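PDB 3FLK: tartrate dehydrogenase/decarboxylase from Pseudomonas putida, which oxidises (+)-tartrate to oxaloglycolate with NAD, converts meso-tartrate to D-glycerate and oxidatively decarboxylates D-malate to pyruvate, using a magnesium or manganese ion. Local coordinates for residues V110-L120 with G255-I264. The protein carries 1 engineered substitution. Numbering follows the deposited sequence.
With NAI (1,4-dihydronicotinamide adenine dinucleotide), chain F; SO4 (sulfate ion), chain J.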
# COMPACT_ATOMS: atom_id res chain seq x y z
N VAL A 110 -7.26 12.00 8.14
CA VAL A 110 -8.20 11.32 7.27
C VAL A 110 -9.58 11.38 7.93
O VAL A 110 -9.74 10.97 9.08
CB VAL A 110 -7.78 9.85 7.01
CG1 VAL A 110 -8.80 9.13 6.15
CG2 VAL A 110 -6.40 9.77 6.37
N ARG A 111 -10.56 11.91 7.20
CA ARG A 111 -11.89 12.12 7.77
C ARG A 111 -13.00 12.01 6.72
O ARG A 111 -12.89 12.56 5.63
CB ARG A 111 -11.96 13.50 8.44
CG ARG A 111 -13.19 13.76 9.30
CD ARG A 111 -13.00 15.01 10.14
NE ARG A 111 -11.71 14.99 10.83
CZ ARG A 111 -10.99 16.06 11.14
NH1 ARG A 111 -11.41 17.27 10.81
NH2 ARG A 111 -9.83 15.91 11.76
N LEU A 112 -14.06 11.29 7.08
CA LEU A 112 -15.28 11.26 6.27
C LEU A 112 -16.25 12.32 6.79
O LEU A 112 -16.69 12.26 7.94
CB LEU A 112 -15.92 9.87 6.31
CG LEU A 112 -17.31 9.64 5.69
CD1 LEU A 112 -17.30 9.79 4.17
CD2 LEU A 112 -17.84 8.28 6.09
N PHE A 113 -16.56 13.29 5.93
CA PHE A 113 -17.49 14.37 6.27
C PHE A 113 -18.93 13.98 5.91
O PHE A 113 -19.14 13.20 4.97
CB PHE A 113 -17.10 15.66 5.55
CG PHE A 113 -15.81 16.26 6.02
CD1 PHE A 113 -15.78 17.09 7.14
CD2 PHE A 113 -14.62 16.02 5.33
CE1 PHE A 113 -14.58 17.66 7.58
CE2 PHE A 113 -13.42 16.58 5.76
CZ PHE A 113 -13.40 17.40 6.88
N PRO A 114 -19.92 14.51 6.65
CA PRO A 114 -21.32 14.35 6.26
C PRO A 114 -21.59 14.94 4.87
O PRO A 114 -21.11 16.03 4.56
CB PRO A 114 -22.08 15.14 7.33
CG PRO A 114 -21.17 15.18 8.50
CD PRO A 114 -19.79 15.25 7.92
N GLY A 115 -22.33 14.20 4.05
CA GLY A 115 -22.66 14.64 2.70
C GLY A 115 -21.73 14.15 1.60
O GLY A 115 -21.96 14.42 0.42
N VAL A 116 -20.68 13.44 2.00
CA VAL A 116 -19.75 12.83 1.04
C VAL A 116 -20.25 11.43 0.68
O VAL A 116 -20.62 10.66 1.56
CB VAL A 116 -18.30 12.72 1.61
CG1 VAL A 116 -17.32 12.24 0.55
CG2 VAL A 116 -17.84 14.05 2.17
N PRO A 117 -20.28 11.10 -0.63
CA PRO A 117 -20.52 9.71 -1.01
C PRO A 117 -19.31 8.85 -0.62
O PRO A 117 -18.26 8.95 -1.25
CB PRO A 117 -20.69 9.77 -2.53
CG PRO A 117 -20.88 11.22 -2.86
CD PRO A 117 -20.13 11.97 -1.81
N CYS A 118 -19.47 8.04 0.42
CA CYS A 118 -18.39 7.19 0.91
C CYS A 118 -18.09 6.06 -0.08
O CYS A 118 -19.01 5.46 -0.64
CB CYS A 118 -18.72 6.61 2.29
SG CYS A 118 -17.39 5.62 3.05
N ALA A 119 -16.81 5.80 -0.29
CA ALA A 119 -16.36 4.73 -1.18
C ALA A 119 -16.66 3.35 -0.59
O ALA A 119 -16.78 2.37 -1.33
CB ALA A 119 -14.88 4.87 -1.46
N LEU A 120 -16.76 3.28 0.73
CA LEU A 120 -17.01 2.03 1.43
C LEU A 120 -18.50 1.84 1.72
O LEU A 120 -19.21 2.79 2.05
CB LEU A 120 -16.22 1.98 2.75
CG LEU A 120 -14.72 2.27 2.72
CD1 LEU A 120 -14.17 2.29 4.14
CD2 LEU A 120 -13.95 1.27 1.86
N GLY A 255 -6.35 6.04 2.70
CA GLY A 255 -7.29 6.54 3.71
C GLY A 255 -8.35 7.50 3.17
O GLY A 255 -9.54 7.22 3.28
N PRO A 256 -7.92 8.65 2.62
CA PRO A 256 -8.83 9.60 1.97
C PRO A 256 -9.68 8.98 0.86
O PRO A 256 -10.84 9.36 0.71
CB PRO A 256 -7.88 10.65 1.39
CG PRO A 256 -6.71 10.60 2.29
CD PRO A 256 -6.53 9.15 2.63
N ALA A 257 -9.11 8.04 0.10
CA ALA A 257 -9.87 7.33 -0.94
C ALA A 257 -11.05 6.56 -0.35
O ALA A 257 -12.14 6.57 -0.93
CB ALA A 257 -8.96 6.39 -1.72
N CYS A 258 -10.84 5.91 0.79
CA CYS A 258 -11.92 5.23 1.52
C CYS A 258 -13.00 6.21 1.95
O CYS A 258 -14.19 5.88 1.96
CB CYS A 258 -11.36 4.49 2.74
SG CYS A 258 -10.27 3.11 2.33
N ALA A 259 -12.58 7.43 2.27
CA ALA A 259 -13.49 8.52 2.64
C ALA A 259 -14.11 9.21 1.43
O ALA A 259 -14.93 10.12 1.59
CB ALA A 259 -12.77 9.52 3.55
N GLY A 260 -13.71 8.81 0.22
CA GLY A 260 -14.40 9.23 -1.00
C GLY A 260 -13.58 9.94 -2.07
O GLY A 260 -13.97 9.92 -3.24
N THR A 261 -12.47 10.56 -1.68
CA THR A 261 -11.66 11.36 -2.61
C THR A 261 -10.30 11.75 -2.02
O THR A 261 -10.18 11.96 -0.81
CB THR A 261 -12.41 12.65 -3.08
OG1 THR A 261 -11.57 13.40 -3.97
CG2 THR A 261 -12.81 13.53 -1.89
N ILE A 262 -9.29 11.86 -2.87
CA ILE A 262 -7.98 12.35 -2.44
C ILE A 262 -7.94 13.89 -2.44
O ILE A 262 -6.98 14.49 -1.96
CB ILE A 262 -6.78 11.74 -3.25
CG1 ILE A 262 -6.54 12.47 -4.59
CG2 ILE A 262 -6.93 10.21 -3.41
CD1 ILE A 262 -7.63 12.33 -5.64
N GLY A 263 -9.00 14.51 -2.95
CA GLY A 263 -9.04 15.95 -3.16
C GLY A 263 -9.17 16.83 -1.92
O GLY A 263 -9.03 18.05 -2.02
N ILE A 264 -9.42 16.22 -0.76
CA ILE A 264 -9.60 16.99 0.48
C ILE A 264 -8.45 16.83 1.50
O ILE A 264 -8.36 17.60 2.45
CB ILE A 264 -10.96 16.69 1.18
CG1 ILE A 264 -11.00 15.26 1.71
CG2 ILE A 264 -12.14 16.98 0.23
CD1 ILE A 264 -12.09 15.01 2.75
PA NAI F . -1.74 13.12 -8.33
O1A NAI F . -2.11 13.27 -6.91
O2A NAI F . -1.27 14.38 -8.93
O5B NAI F . -3.02 12.60 -9.15
C5B NAI F . -3.59 11.33 -8.95
C4B NAI F . -5.04 11.33 -9.41
O4B NAI F . -5.84 12.05 -8.49
C3B NAI F . -5.22 11.99 -10.77
O3B NAI F . -6.15 11.24 -11.51
C2B NAI F . -5.76 13.36 -10.44
O2B NAI F . -6.63 13.85 -11.44
C1B NAI F . -6.47 13.15 -9.11
N9A NAI F . -6.37 14.35 -8.26
C8A NAI F . -5.27 14.79 -7.57
N7A NAI F . -5.61 15.92 -6.92
C5A NAI F . -6.90 16.22 -7.18
C6A NAI F . -7.73 17.26 -6.77
N6A NAI F . -7.27 18.20 -5.95
N1A NAI F . -9.03 17.29 -7.22
C2A NAI F . -9.51 16.31 -8.06
N3A NAI F . -8.68 15.28 -8.45
C4A NAI F . -7.39 15.24 -8.03
O3 NAI F . -0.63 11.94 -8.40
PN NAI F . 0.03 11.27 -9.71
O1N NAI F . -0.88 11.34 -10.87
O2N NAI F . 0.51 9.94 -9.29
O5D NAI F . 1.32 12.20 -9.98
C5D NAI F . 1.26 13.35 -10.79
C4D NAI F . 2.50 14.21 -10.57
O4D NAI F . 2.46 14.79 -9.28
C3D NAI F . 3.80 13.43 -10.65
O3D NAI F . 4.75 14.25 -11.30
C2D NAI F . 4.21 13.23 -9.20
O2D NAI F . 5.61 13.13 -9.04
C1D NAI F . 3.65 14.49 -8.55
N1N NAI F . 3.33 14.39 -7.11
C2N NAI F . 3.80 15.38 -6.30
C3N NAI F . 3.53 15.38 -4.94
C7N NAI F . 3.82 16.61 -4.13
O7N NAI F . 4.27 17.78 -4.78
N7N NAI F . 3.65 16.58 -2.81
C4N NAI F . 2.77 14.34 -4.41
C5N NAI F . 2.29 13.32 -5.24
C6N NAI F . 2.58 13.36 -6.60
S SO4 J . -8.24 19.33 11.98
O1 SO4 J . -7.67 18.02 11.66
O2 SO4 J . -7.80 19.74 13.32
O3 SO4 J . -7.79 20.32 11.01
O4 SO4 J . -9.70 19.24 11.96
O HOH W 1 -16.88 11.17 -2.97
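Val-110 CG1 meets the backbone of Gly-255, 3.4 Å from its C. CG2 of the same valine packs on Pro-256 CD. Ala-259 CB packs on Arg-111 O, and its O is met by Leu-112 CD1 (3.5 Å) and Val-116 CG1 (3.4 Å). CD1 of Ile-264 comes in at the edge of the Phe-113 ring, near its plane and 3.6 Å from CE2. One weak hydrogen bond joins the backbones, from Ala-119 N to Cys-258 O (3.5 Å, 135°). A water donates to both Pro-117 O and Gly-260 O. Gly-260 has positive phi and ends helix 245-258 in a Schellman motif; a CB there would clash with Val-116 CG1. The chain runs on to Ile-262 and Gly-263 of the NADH pocket. Arg-111 CB points away from 255-264. The side chain bends at chi3 (-50°), and its guanidinium edge hydrogen-bonds a sulfate, probably from the crystallisation liquor, through NH1 to O4 (2.9 Å) and NH2 to O1 (3.0 Å). Its NE makes a long, weak ion pair with Asp-129. A leucine at Arg-111 would probably leave Asp-129 and the sulfate without this partner. Apolar groups cover the last-turn carbonyls, so the join relies more on close fit than on strong bonds.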